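PDB 5MDM: glycoprotein from Chandipura virus, which probably attaches the virus to host receptors and, as a class III fusion glycoprotein, responds to endosomal acid by driving fusion of the viral and endosomal membranes. Local coordinates for residues A5-T10 and T331-M336; L12-V17 and S327-R332; R22-G27 and S285-T290; L305-S310 and P387-G392; T320-T325 and Q363-G368. All blocks are in the same frame, centred on the assembly; numbering follows the deposited sequence.

Contact 1: residues A5-T10 and T331-M336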
# COMPACT_ATOMS: atom_id res chain seq x y z
N ALA A 5 10.84 22.22 -6.61
CA ALA A 5 10.85 23.64 -6.32
C ALA A 5 12.20 24.15 -6.79
O ALA A 5 13.23 23.61 -6.40
CB ALA A 5 10.66 23.90 -4.84
N PHE A 6 12.18 25.16 -7.64
CA PHE A 6 13.38 25.59 -8.32
C PHE A 6 13.40 27.11 -8.46
O PHE A 6 12.34 27.73 -8.57
CB PHE A 6 13.42 24.94 -9.70
CG PHE A 6 14.76 24.95 -10.36
CD1 PHE A 6 15.06 25.88 -11.34
CD2 PHE A 6 15.73 24.04 -9.99
CE1 PHE A 6 16.30 25.90 -11.94
CE2 PHE A 6 16.97 24.05 -10.58
CZ PHE A 6 17.26 24.98 -11.55
N PRO A 7 14.59 27.73 -8.43
CA PRO A 7 14.64 29.18 -8.64
C PRO A 7 13.99 29.58 -9.97
O PRO A 7 14.22 28.93 -10.99
CB PRO A 7 16.15 29.49 -8.65
CG PRO A 7 16.82 28.16 -8.85
CD PRO A 7 15.92 27.16 -8.19
N GLU A 8 13.17 30.62 -9.94
CA GLU A 8 12.39 31.02 -11.11
C GLU A 8 13.26 31.48 -12.28
O GLU A 8 13.08 31.03 -13.41
CB GLU A 8 11.36 32.08 -10.75
CG GLU A 8 11.91 33.26 -9.97
CD GLU A 8 10.83 34.22 -9.52
OE1 GLU A 8 9.63 33.93 -9.75
OE2 GLU A 8 11.18 35.26 -8.93
N ASN A 9 14.21 32.36 -12.01
CA ASN A 9 15.09 32.88 -13.05
C ASN A 9 16.15 31.86 -13.47
O ASN A 9 16.57 31.03 -12.67
CB ASN A 9 15.76 34.19 -12.60
CG ASN A 9 14.78 35.15 -11.95
OD1 ASN A 9 14.68 35.21 -10.73
ND2 ASN A 9 14.04 35.89 -12.77
N THR A 10 16.56 31.94 -14.73
CA THR A 10 17.54 31.01 -15.28
C THR A 10 18.95 31.45 -14.91
O THR A 10 19.91 30.70 -15.10
CB THR A 10 17.42 30.93 -16.81
OG1 THR A 10 17.83 32.17 -17.39
CG2 THR A 10 15.99 30.65 -17.21
N THR A 331 16.80 34.25 -4.27
CA THR A 331 15.91 33.84 -5.36
C THR A 331 14.52 33.57 -4.81
O THR A 331 14.32 33.54 -3.60
CB THR A 331 16.41 32.58 -6.07
OG1 THR A 331 15.62 32.34 -7.24
CG2 THR A 331 16.32 31.37 -5.15
N ARG A 332 13.56 33.38 -5.70
CA ARG A 332 12.24 32.92 -5.30
C ARG A 332 12.00 31.57 -5.94
O ARG A 332 11.88 31.46 -7.16
CB ARG A 332 11.15 33.93 -5.68
CG ARG A 332 9.72 33.45 -5.40
CD ARG A 332 8.76 34.60 -5.09
NE ARG A 332 8.69 35.58 -6.16
CZ ARG A 332 9.30 36.76 -6.14
NH1 ARG A 332 10.04 37.11 -5.09
NH2 ARG A 332 9.18 37.60 -7.17
N TYR A 333 11.95 30.53 -5.12
CA TYR A 333 11.65 29.21 -5.61
C TYR A 333 10.20 29.16 -6.07
O TYR A 333 9.31 29.76 -5.46
CB TYR A 333 11.87 28.16 -4.52
CG TYR A 333 13.32 27.90 -4.18
CD1 TYR A 333 13.98 26.81 -4.72
CD2 TYR A 333 14.02 28.73 -3.32
CE1 TYR A 333 15.31 26.55 -4.40
CE2 TYR A 333 15.34 28.48 -3.00
CZ TYR A 333 15.98 27.39 -3.55
OH TYR A 333 17.29 27.14 -3.24
N VAL A 334 9.96 28.46 -7.17
CA VAL A 334 8.62 28.24 -7.67
C VAL A 334 8.47 26.78 -8.05
O VAL A 334 9.46 26.07 -8.24
CB VAL A 334 8.31 29.11 -8.89
CG1 VAL A 334 8.44 30.58 -8.54
CG2 VAL A 334 9.24 28.74 -10.02
N ARG A 335 7.23 26.32 -8.13
CA ARG A 335 6.96 24.93 -8.48
C ARG A 335 7.04 24.74 -9.98
O ARG A 335 6.43 25.47 -10.75
CB ARG A 335 5.59 24.50 -7.95
CG ARG A 335 5.15 23.11 -8.39
CD ARG A 335 3.92 22.68 -7.62
NE ARG A 335 4.18 22.58 -6.19
CZ ARG A 335 3.38 23.05 -5.24
NH1 ARG A 335 2.25 23.65 -5.57
NH2 ARG A 335 3.70 22.92 -3.96
N MET A 336 7.83 23.75 -10.39
CA MET A 336 7.95 23.40 -11.80
C MET A 336 7.74 21.91 -11.98
O MET A 336 8.00 21.13 -11.06
CB MET A 336 9.33 23.78 -12.33
CG MET A 336 9.67 25.23 -12.21
SD MET A 336 11.30 25.56 -12.87
CE MET A 336 11.41 27.34 -12.66
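An antiparallel beta ladder pairs Phe6 with Val334, laying the N-terminal strand 2-7 against the long strand 325-338, which falls in the central domain of the rhabdovirus glycoprotein family. This is the hydrogen-bonded pair: Phe6 N gives to Val334 O at 2.9 Å and Val334 N returns to Phe6 O. Pro7 sits opposite Tyr333 in a non-hydrogen-bonded pair, a place where its missing N-H costs the ladder nothing. One residue on, after the strand has ended, Glu8 N still reaches Arg332 O at 3.2 Å.

The side chains of Pro7 and Tyr333 lie side by side and point the same way, CD of Pro7 being 3.9 Å from CE1 of Tyr333; the phenol OH is hydrogen-bonded to Leu317 O and Asn375 ND2. SD of Met336 approaches the Phe6 ring obliquely, 5.1 Å from its centroid, in a Met-aromatic contact. The extended Met336 chain brings CE to 3.6 Å from Pro7 O. At the outer end Glu8 and Arg332 form a long, weak salt bridge, held by charge: no N-H points at Glu8 OE2, which stands above one guanidinium face, 3.5 Å from Arg332 NH2.

Contact 2: residues L12-V17 and S327-R332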
# COMPACT_ATOMS: atom_id res chain seq x y z
N LEU A 12 21.07 33.79 -11.70
CA LEU A 12 21.01 34.47 -10.41
C LEU A 12 22.30 35.23 -10.13
O LEU A 12 23.36 34.88 -10.65
CB LEU A 12 20.74 33.46 -9.29
CG LEU A 12 19.39 32.74 -9.31
CD1 LEU A 12 19.31 31.73 -8.18
CD2 LEU A 12 18.25 33.74 -9.22
N ASP A 13 22.20 36.27 -9.31
CA ASP A 13 23.38 37.01 -8.89
C ASP A 13 24.03 36.30 -7.70
O ASP A 13 23.52 36.35 -6.58
CB ASP A 13 23.01 38.45 -8.51
CG ASP A 13 24.22 39.30 -8.21
OD1 ASP A 13 25.27 39.10 -8.86
OD2 ASP A 13 24.13 40.18 -7.33
N TRP A 14 25.15 35.63 -7.96
CA TRP A 14 25.84 34.85 -6.94
C TRP A 14 26.86 35.67 -6.15
O TRP A 14 27.52 36.56 -6.69
CB TRP A 14 26.53 33.63 -7.56
CG TRP A 14 25.58 32.66 -8.21
CD1 TRP A 14 25.23 32.63 -9.53
CD2 TRP A 14 24.86 31.59 -7.58
NE1 TRP A 14 24.34 31.60 -9.76
CE2 TRP A 14 24.09 30.96 -8.58
CE3 TRP A 14 24.79 31.11 -6.26
CZ2 TRP A 14 23.27 29.87 -8.30
CZ3 TRP A 14 23.96 30.03 -5.99
CH2 TRP A 14 23.22 29.42 -7.01
N LYS A 15 26.97 35.36 -4.86
CA LYS A 15 27.96 35.97 -3.98
C LYS A 15 28.53 34.87 -3.10
O LYS A 15 27.82 33.92 -2.75
CB LYS A 15 27.32 37.06 -3.12
CG LYS A 15 26.77 38.25 -3.91
CD LYS A 15 25.55 38.85 -3.22
CE LYS A 15 25.84 39.22 -1.77
NZ LYS A 15 24.62 39.70 -1.07
N PRO A 16 29.81 34.98 -2.73
CA PRO A 16 30.45 33.96 -1.89
C PRO A 16 29.86 33.90 -0.48
O PRO A 16 29.63 34.94 0.14
CB PRO A 16 31.91 34.43 -1.83
CG PRO A 16 32.08 35.29 -3.03
CD PRO A 16 30.78 35.99 -3.20
N VAL A 17 29.60 32.69 -0.00
CA VAL A 17 29.12 32.49 1.36
C VAL A 17 30.23 32.82 2.35
O VAL A 17 31.34 32.30 2.24
CB VAL A 17 28.66 31.04 1.58
CG1 VAL A 17 28.29 30.81 3.04
CG2 VAL A 17 27.48 30.71 0.68
N SER A 327 28.99 29.40 -2.92
CA SER A 327 28.30 30.64 -3.21
C SER A 327 26.80 30.49 -3.00
O SER A 327 26.23 29.42 -3.24
CB SER A 327 28.59 31.08 -4.65
OG SER A 327 29.98 31.17 -4.88
N PHE A 328 26.17 31.57 -2.56
CA PHE A 328 24.73 31.60 -2.40
C PHE A 328 24.13 32.63 -3.34
O PHE A 328 24.84 33.43 -3.94
CB PHE A 328 24.36 31.94 -0.96
CG PHE A 328 24.46 33.40 -0.65
CD1 PHE A 328 23.32 34.17 -0.49
CD2 PHE A 328 25.69 34.02 -0.52
CE1 PHE A 328 23.40 35.52 -0.21
CE2 PHE A 328 25.79 35.36 -0.24
CZ PHE A 328 24.64 36.11 -0.09
N ALA A 329 22.81 32.60 -3.48
CA ALA A 329 22.11 33.62 -4.25
C ALA A 329 20.67 33.75 -3.78
O ALA A 329 19.99 32.75 -3.56
CB ALA A 329 22.16 33.31 -5.73
N HIS A 330 20.21 34.99 -3.61
CA HIS A 330 18.80 35.23 -3.32
C HIS A 330 17.97 34.80 -4.53
O HIS A 330 18.41 34.96 -5.67
CB HIS A 330 18.54 36.70 -3.01
CG HIS A 330 18.78 37.06 -1.57
ND1 HIS A 330 20.03 37.38 -1.09
CD2 HIS A 330 17.94 37.14 -0.52
CE1 HIS A 330 19.95 37.65 0.20
NE2 HIS A 330 18.68 37.51 0.57
N THR A 331 16.80 34.25 -4.27
CA THR A 331 15.91 33.84 -5.36
C THR A 331 14.52 33.57 -4.81
O THR A 331 14.32 33.54 -3.60
CB THR A 331 16.41 32.58 -6.07
OG1 THR A 331 15.62 32.34 -7.24
CG2 THR A 331 16.32 31.37 -5.15
N ARG A 332 13.56 33.38 -5.70
CA ARG A 332 12.24 32.92 -5.30
C ARG A 332 12.00 31.57 -5.94
O ARG A 332 11.88 31.46 -7.16
CB ARG A 332 11.15 33.93 -5.68
CG ARG A 332 9.72 33.45 -5.40
CD ARG A 332 8.76 34.60 -5.09
NE ARG A 332 8.69 35.58 -6.16
CZ ARG A 332 9.30 36.76 -6.14
NH1 ARG A 332 10.04 37.11 -5.09
NH2 ARG A 332 9.18 37.60 -7.17
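Lys15 and Phe328 exchange two backbone hydrogen bonds, Lys15 N to Phe328 O at 3.0 Å and Phe328 N to Lys15 O at 2.9 Å, and in both the donor sits nearly along the C=O axis. Next to this hydrogen-bonded pair, Pro16 faces Ser327 in a non-hydrogen-bonded one, their side chains diverging.

The aromatic contacts are of two kinds. Ala329 CB stands over one face of the Trp14 indole in a CH-pi contact, 3.7 Å from the centroid of the six-membered ring and 21° off its normal, while Leu12 CB lies over the rim of that same face. The side chains of Phe328 and Lys15, by contrast, cross obliquely, and the bent lysine chain touches one corner of the ring: CB of Lys15 is 3.7 Å from CE2 of Phe328, and CE of Lys15 comes close to CZ. With CG between its backbone N and carbonyl carbon (chi1 79°), Phe328 starts its ring 4.0 Å from Lys15 O, measured at CG. Pro16 O meets the edge of this ring, near its plane.

Through these pairs the short strand 15-16 is added to the antiparallel sheet, along the edge of strand 325-338 that faces away from strand 316-322. The indole bridges further, since its ring also meets Phe365 edge-to-face.

Van der Waals packing holds the two ends. Val17 CG2 lies 3.7 Å from Phe328 CB. Leu12 crosses Thr331 at about a right angle, its CD1 3.7 Å from Thr331 CB and its CD2 3.6 Å from Thr331 OG1.

Contact 3: residues R22-G27 and S285-T290; sequences RYCPMG and SLCQNT
Cys24 and Cys287 bring the two backbones nearest, with their CA atoms 5.9 Å apart. Segment 22-27 is an irregular loop with a cis peptide bond between Cys24 and Pro25, whereas 285-290 is regular alpha-helix, so the covalent link ties a coil to the flank of helix 270-295.

The disulfide joins the two SG atoms of Cys24 and Cys287 at 2.0 Å, with a left-handed twist about the S-S bond (chi3 -75°). Cys24 SG beside its backbone N and Cys287 SG anti to its own set the two sulfurs against each other. Gln288, one residue along the helix, adds a polar contact. Its OE1 accepts from Arg22 NE at 3.0 Å, with the amide and guanidinium planes only 19° apart, and its NE2 rests 3.5 Å from Cys24 CB. The Arg22 guanidinium also forms a salt bridge through NH2 with Asp292, one helical turn beyond Gln288.

Helix 270-295 belongs to a region that probably takes part in trimerization. Tyr23, which points away from the helix, and Met26 pack against Leu317 and Tyr319 of strand 316-322, and the helix itself meets Tyr307 and Leu308, just after helix 302-306.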
# COMPACT_ATOMS: atom_id res chain seq x y z
N ARG A 22 22.89 29.24 8.72
CA ARG A 22 22.14 28.10 8.22
C ARG A 22 20.65 28.40 8.19
O ARG A 22 20.06 28.82 9.19
CB ARG A 22 22.41 26.87 9.09
CG ARG A 22 23.88 26.50 9.16
CD ARG A 22 24.30 26.09 10.55
NE ARG A 22 24.45 24.64 10.68
CZ ARG A 22 25.62 24.03 10.86
NH1 ARG A 22 26.74 24.73 10.93
NH2 ARG A 22 25.66 22.71 10.98
N TYR A 23 20.03 28.19 7.03
CA TYR A 23 18.59 28.32 6.90
C TYR A 23 17.98 26.94 6.65
O TYR A 23 17.58 26.63 5.53
CB TYR A 23 18.23 29.28 5.76
CG TYR A 23 18.64 30.71 6.01
CD1 TYR A 23 17.78 31.59 6.66
CD2 TYR A 23 19.88 31.19 5.61
CE1 TYR A 23 18.14 32.91 6.89
CE2 TYR A 23 20.26 32.50 5.84
CZ TYR A 23 19.38 33.36 6.48
OH TYR A 23 19.75 34.66 6.72
N CYS A 24 17.92 26.13 7.70
CA CYS A 24 17.46 24.75 7.57
C CYS A 24 16.09 24.54 8.21
O CYS A 24 15.87 24.87 9.38
CB CYS A 24 18.46 23.79 8.20
SG CYS A 24 19.97 23.62 7.28
N PRO A 25 15.16 23.98 7.44
CA PRO A 25 15.36 23.67 6.02
C PRO A 25 15.01 24.90 5.21
O PRO A 25 14.34 25.79 5.73
CB PRO A 25 14.34 22.57 5.77
CG PRO A 25 13.22 22.92 6.69
CD PRO A 25 13.83 23.54 7.91
N MET A 26 15.46 24.97 3.96
CA MET A 26 15.21 26.16 3.16
C MET A 26 13.73 26.30 2.83
O MET A 26 13.07 25.35 2.41
CB MET A 26 16.05 26.16 1.88
CG MET A 26 15.97 27.46 1.09
SD MET A 26 16.55 28.90 2.00
CE MET A 26 18.28 28.49 2.20
N GLY A 27 13.21 27.50 3.04
CA GLY A 27 11.81 27.78 2.79
C GLY A 27 11.57 29.27 2.80
O GLY A 27 12.46 30.05 3.13
N SER A 285 18.02 17.49 9.27
CA SER A 285 19.30 16.97 9.71
C SER A 285 20.31 16.81 8.58
O SER A 285 21.51 16.90 8.81
CB SER A 285 19.13 15.66 10.50
OG SER A 285 18.46 14.69 9.72
N LEU A 286 19.84 16.59 7.35
CA LEU A 286 20.76 16.45 6.22
C LEU A 286 21.28 17.82 5.82
O LEU A 286 22.44 17.98 5.44
CB LEU A 286 20.11 15.74 5.04
CG LEU A 286 19.93 14.23 5.21
CD1 LEU A 286 19.08 13.67 4.10
CD2 LEU A 286 21.27 13.54 5.27
N CYS A 287 20.41 18.82 5.91
CA CYS A 287 20.81 20.20 5.71
C CYS A 287 21.90 20.57 6.74
O CYS A 287 23.00 21.02 6.38
CB CYS A 287 19.59 21.11 5.85
SG CYS A 287 19.83 22.81 5.41
N GLN A 288 21.60 20.35 8.01
CA GLN A 288 22.56 20.62 9.08
C GLN A 288 23.86 19.85 8.88
O GLN A 288 24.94 20.36 9.18
CB GLN A 288 21.95 20.27 10.45
CG GLN A 288 20.73 21.10 10.83
CD GLN A 288 21.08 22.51 11.23
OE1 GLN A 288 22.23 22.83 11.54
NE2 GLN A 288 20.08 23.38 11.24
N ASN A 289 23.76 18.63 8.37
CA ASN A 289 24.94 17.80 8.15
C ASN A 289 25.82 18.37 7.04
O ASN A 289 27.05 18.40 7.16
CB ASN A 289 24.53 16.35 7.86
CG ASN A 289 25.71 15.39 7.84
OD1 ASN A 289 26.19 14.99 6.78
ND2 ASN A 289 26.19 15.03 9.02
N THR A 290 25.18 18.84 5.97
CA THR A 290 25.90 19.54 4.91
C THR A 290 26.63 20.77 5.46
O THR A 290 27.81 20.99 5.17
CB THR A 290 24.97 19.95 3.76
OG1 THR A 290 24.61 18.78 3.02
CG2 THR A 290 25.65 20.95 2.82

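Contact 4: residues L305-S310 and P387-G392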
# COMPACT_ATOMS: atom_id res chain seq x y z
N LEU A 305 24.95 19.75 -1.67
CA LEU A 305 24.37 21.03 -2.07
C LEU A 305 22.85 20.96 -2.13
O LEU A 305 22.15 21.89 -1.72
CB LEU A 305 24.93 21.46 -3.41
CG LEU A 305 26.34 22.01 -3.34
CD1 LEU A 305 26.83 22.32 -4.75
CD2 LEU A 305 26.36 23.25 -2.46
N SER A 306 22.33 19.85 -2.63
CA SER A 306 20.89 19.69 -2.79
C SER A 306 20.20 19.61 -1.44
O SER A 306 19.01 19.92 -1.34
CB SER A 306 20.59 18.44 -3.59
OG SER A 306 20.96 17.28 -2.86
N TYR A 307 20.92 19.18 -0.41
CA TYR A 307 20.34 19.18 0.93
C TYR A 307 20.06 20.59 1.46
O TYR A 307 19.42 20.76 2.49
CB TYR A 307 21.21 18.39 1.92
CG TYR A 307 21.23 16.90 1.62
CD1 TYR A 307 20.12 16.27 1.09
CD2 TYR A 307 22.37 16.15 1.84
CE1 TYR A 307 20.13 14.92 0.81
CE2 TYR A 307 22.40 14.79 1.56
CZ TYR A 307 21.27 14.19 1.04
OH TYR A 307 21.28 12.84 0.76
N LEU A 308 20.53 21.61 0.74
CA LEU A 308 20.35 23.00 1.14
C LEU A 308 19.20 23.63 0.38
O LEU A 308 18.74 24.72 0.72
CB LEU A 308 21.62 23.80 0.87
CG LEU A 308 22.93 23.34 1.52
CD1 LEU A 308 24.05 24.28 1.14
CD2 LEU A 308 22.77 23.28 3.02
N ALA A 309 18.74 22.94 -0.66
CA ALA A 309 17.69 23.45 -1.53
C ALA A 309 16.35 23.58 -0.82
O ALA A 309 16.06 22.84 0.11
CB ALA A 309 17.54 22.55 -2.74
N SER A 310 15.54 24.53 -1.27
CA SER A 310 14.17 24.62 -0.81
C SER A 310 13.37 23.56 -1.54
O SER A 310 13.56 23.36 -2.74
CB SER A 310 13.59 26.00 -1.10
OG SER A 310 12.27 26.10 -0.62
N PRO A 387 18.99 15.44 -8.02
CA PRO A 387 18.96 14.41 -6.97
C PRO A 387 17.51 14.03 -6.70
O PRO A 387 16.65 14.91 -6.61
CB PRO A 387 19.54 15.13 -5.77
CG PRO A 387 19.25 16.56 -6.02
CD PRO A 387 19.39 16.75 -7.48
N TRP A 388 17.24 12.74 -6.57
CA TRP A 388 15.86 12.25 -6.51
C TRP A 388 15.02 12.84 -5.38
O TRP A 388 13.80 12.89 -5.47
CB TRP A 388 15.85 10.72 -6.41
CG TRP A 388 14.47 10.16 -6.45
CD1 TRP A 388 13.84 9.46 -5.46
CD2 TRP A 388 13.53 10.26 -7.53
NE1 TRP A 388 12.57 9.12 -5.86
CE2 TRP A 388 12.36 9.60 -7.13
CE3 TRP A 388 13.58 10.85 -8.80
CZ2 TRP A 388 11.24 9.50 -7.95
CZ3 TRP A 388 12.47 10.75 -9.61
CH2 TRP A 388 11.32 10.09 -9.19
N HIS A 389 15.68 13.31 -4.33
CA HIS A 389 14.95 13.76 -3.15
C HIS A 389 14.33 15.14 -3.34
O HIS A 389 13.42 15.51 -2.61
CB HIS A 389 15.85 13.75 -1.92
CG HIS A 389 16.86 14.85 -1.89
ND1 HIS A 389 16.66 16.03 -1.20
CD2 HIS A 389 18.09 14.95 -2.46
CE1 HIS A 389 17.72 16.81 -1.35
NE2 HIS A 389 18.60 16.18 -2.10
N LEU A 390 14.83 15.89 -4.31
CA LEU A 390 14.29 17.21 -4.61
C LEU A 390 13.01 17.10 -5.42
O LEU A 390 12.28 18.07 -5.59
CB LEU A 390 15.31 18.04 -5.38
CG LEU A 390 16.50 18.55 -4.57
CD1 LEU A 390 17.28 19.56 -5.38
CD2 LEU A 390 16.03 19.15 -3.26
N ILE A 391 12.75 15.89 -5.91
CA ILE A 391 11.60 15.63 -6.76
C ILE A 391 10.45 15.05 -5.96
O ILE A 391 10.64 14.18 -5.10
CB ILE A 391 11.97 14.64 -7.87
CG1 ILE A 391 13.20 15.16 -8.62
CG2 ILE A 391 10.80 14.41 -8.80
CD1 ILE A 391 13.62 14.28 -9.76
N GLY A 392 9.25 15.53 -6.24
CA GLY A 392 8.05 15.01 -5.61
C GLY A 392 7.05 14.53 -6.65
O GLY A 392 7.09 14.94 -7.81
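His389 presents an edge to Ser306 and a face to Tyr307. At the edge, NE2 of His389 donates to OG of Ser306 at 2.7 Å, the oxygen lying within 2° of the imidazole plane. The same hydroxyl is also bonded to Leu303 O, within helix 302-306, so two partners fix its position.

CE1 of Tyr307 stands 3.5 Å above one imidazole face, toward the rim of the imidazole. The two rings are inclined at 45°, with centroids 4.8 Å apart, an oblique pairing. Leu390 CG lies over the opposite face, and the imidazole is thus enclosed between tyrosine and leucine.

The contact joins the type I turn Ser306-Ala309 to the loop that leads from strand 383-385 into strand 392-393, part of a region probably involved in trimerization. In this assembly Phe31 of the second subunit packs on Tyr307.

Pro387 and Leu390 add further packing. Pro387 points its CG at Ser306 CB, 3.4 Å away, while Leu390 spreads both methyl groups over the turn, CD2 reaching Ala309 CB at 3.8 Å and making a van der Waals contact with Ser306 O at 3.6 Å.

Contact 5: residues T320-T325 and Q363-G368; sequences TVINGT and QWFKYG
Tyr367 OH, at the far end of the ring that Val321 touches, is hydrogen-bonded to Leu300 O and makes a weak bond to Ser404 O of the second subunit. Between 320-325 and 363-368 themselves there is no hydrogen bond; Val321 meets the tyrosine through apolar atoms, its CB 4.2 Å from CD1 of Tyr367.

The centre of the contact is Ile322 on Phe365. CG1 of Ile322 lies 3.7 Å from the centroid of the phenyl ring and only 3° off its normal, a CH-pi contact squarely over the middle of the face. The two ends of the branched chain then cover different parts of the rim: CG2 is 3.6 Å from CD1 of Phe365, and CD1 of Ile322 is 3.6 Å from CZ. Thr320 adds its methyl group, CG2, 4.0 Å from CD2 of Phe365, while its hydroxyl turns to Gly373 O.

Strand 320-322 runs into a type I' turn from Ile322 to Thr325, closed by Ile322 N to Thr325 O at 2.9 Å and its reciprocal bond, which forms the hairpin with strand 325-338. Asn323 in this turn is a glycosylation site that bears no sugar here. Against the hairpin lies strand 365-367, an outermost strand, within this chain, of a separate antiparallel sheet, with the short axes crossing at 88°, 6.7 Å apart. Across these two segments the contact therefore rests on van der Waals and CH-pi packing, and the polar ends of Thr320 and Tyr367 are satisfied outside it.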
# COMPACT_ATOMS: atom_id res chain seq x y z
N THR A 320 25.63 26.98 -4.69
CA THR A 320 26.40 26.28 -5.70
C THR A 320 27.89 26.39 -5.40
O THR A 320 28.29 27.03 -4.43
CB THR A 320 26.11 26.81 -7.13
OG1 THR A 320 26.67 25.92 -8.09
CG2 THR A 320 26.68 28.20 -7.32
N VAL A 321 28.72 25.76 -6.23
CA VAL A 321 30.16 25.82 -6.05
C VAL A 321 30.84 26.43 -7.28
O VAL A 321 31.07 25.76 -8.28
CB VAL A 321 30.77 24.44 -5.75
CG1 VAL A 321 32.25 24.56 -5.48
CG2 VAL A 321 30.08 23.81 -4.55
N ILE A 322 31.16 27.72 -7.18
CA ILE A 322 31.83 28.43 -8.27
C ILE A 322 33.34 28.45 -8.03
O ILE A 322 33.81 29.04 -7.06
CB ILE A 322 31.33 29.88 -8.38
CG1 ILE A 322 29.80 29.92 -8.30
CG2 ILE A 322 31.82 30.52 -9.66
CD1 ILE A 322 29.24 31.32 -8.28
N ASN A 323 34.08 27.80 -8.92
CA ASN A 323 35.54 27.72 -8.82
C ASN A 323 36.01 27.23 -7.45
O ASN A 323 36.94 27.79 -6.87
CB ASN A 323 36.19 29.07 -9.16
CG ASN A 323 36.21 29.34 -10.66
OD1 ASN A 323 36.47 28.45 -11.46
ND2 ASN A 323 35.95 30.59 -11.04
N GLY A 324 35.35 26.20 -6.93
CA GLY A 324 35.72 25.63 -5.65
C GLY A 324 35.24 26.43 -4.45
O GLY A 324 35.58 26.11 -3.31
N THR A 325 34.44 27.46 -4.70
CA THR A 325 33.95 28.33 -3.63
C THR A 325 32.44 28.21 -3.42
O THR A 325 31.66 28.28 -4.38
CB THR A 325 34.33 29.80 -3.90
OG1 THR A 325 35.75 29.95 -3.80
CG2 THR A 325 33.65 30.72 -2.90
N GLN A 363 22.70 29.23 -16.39
CA GLN A 363 23.94 29.81 -15.87
C GLN A 363 24.81 28.74 -15.22
O GLN A 363 24.83 28.59 -14.00
CB GLN A 363 23.60 30.92 -14.86
CG GLN A 363 24.80 31.66 -14.29
CD GLN A 363 24.40 32.53 -13.11
OE1 GLN A 363 23.25 32.54 -12.69
NE2 GLN A 363 25.37 33.28 -12.59
N TRP A 364 25.54 27.99 -16.04
CA TRP A 364 26.30 26.84 -15.56
C TRP A 364 27.74 27.19 -15.16
O TRP A 364 28.41 27.96 -15.84
CB TRP A 364 26.31 25.75 -16.63
CG TRP A 364 24.93 25.38 -17.07
CD1 TRP A 364 24.25 25.87 -18.14
CD2 TRP A 364 24.06 24.45 -16.42
NE1 TRP A 364 23.00 25.30 -18.21
CE2 TRP A 364 22.86 24.42 -17.16
CE3 TRP A 364 24.17 23.64 -15.29
CZ2 TRP A 364 21.79 23.61 -16.81
CZ3 TRP A 364 23.11 22.83 -14.94
CH2 TRP A 364 21.93 22.83 -15.70
N PHE A 365 28.19 26.61 -14.05
CA PHE A 365 29.53 26.89 -13.54
C PHE A 365 30.46 25.70 -13.72
O PHE A 365 30.04 24.55 -13.64
CB PHE A 365 29.47 27.30 -12.06
CG PHE A 365 28.77 28.60 -11.83
CD1 PHE A 365 29.37 29.80 -12.16
CD2 PHE A 365 27.50 28.62 -11.26
CE1 PHE A 365 28.73 31.00 -11.95
CE2 PHE A 365 26.85 29.82 -11.04
CZ PHE A 365 27.47 31.01 -11.39
N LYS A 366 31.74 26.00 -13.96
CA LYS A 366 32.75 24.97 -14.11
C LYS A 366 32.92 24.20 -12.80
O LYS A 366 33.39 24.75 -11.81
CB LYS A 366 34.08 25.61 -14.52
CG LYS A 366 35.18 24.61 -14.88
CD LYS A 366 34.85 23.85 -16.15
CE LYS A 366 36.01 22.98 -16.59
NZ LYS A 366 37.24 23.77 -16.83
N TYR A 367 32.52 22.94 -12.81
CA TYR A 367 32.61 22.09 -11.62
C TYR A 367 33.35 20.80 -11.95
O TYR A 367 32.74 19.76 -12.16
CB TYR A 367 31.21 21.79 -11.08
CG TYR A 367 31.19 20.91 -9.85
CD1 TYR A 367 31.55 21.41 -8.60
CD2 TYR A 367 30.78 19.58 -9.92
CE1 TYR A 367 31.52 20.61 -7.48
CE2 TYR A 367 30.76 18.78 -8.81
CZ TYR A 367 31.13 19.30 -7.59
OH TYR A 367 31.10 18.49 -6.47
N GLY A 368 34.68 20.89 -11.99
CA GLY A 368 35.50 19.77 -12.39
C GLY A 368 35.40 19.52 -13.88
O GLY A 368 35.62 20.42 -14.69

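How the contacts relate
Contacts 1 and 2 build one sheet: both add N-terminal residues to strand 325-338 and share Thr331, with Pro7 packing on Leu12. Contact 1 is largely buried; contact 2 is more open, its lysine and histidine exposed. Contact 5 reaches the same sheet through strand 316-322 but replaces ladder bonds with apolar packing against a second sheet; a probable hydrogen bond from Leu12 N to Gln363 OE1 ties it to contact 2. Contacts 3 and 4 join loops to helix 270-295 and to the end region of helix 302-306, their centres about 11 Å apart, and rely on side chains: a disulfide in one, a histidine-serine bond in the other. Met26 and Ser310 link them, while Ser310 also packs on Tyr333 of contact 1.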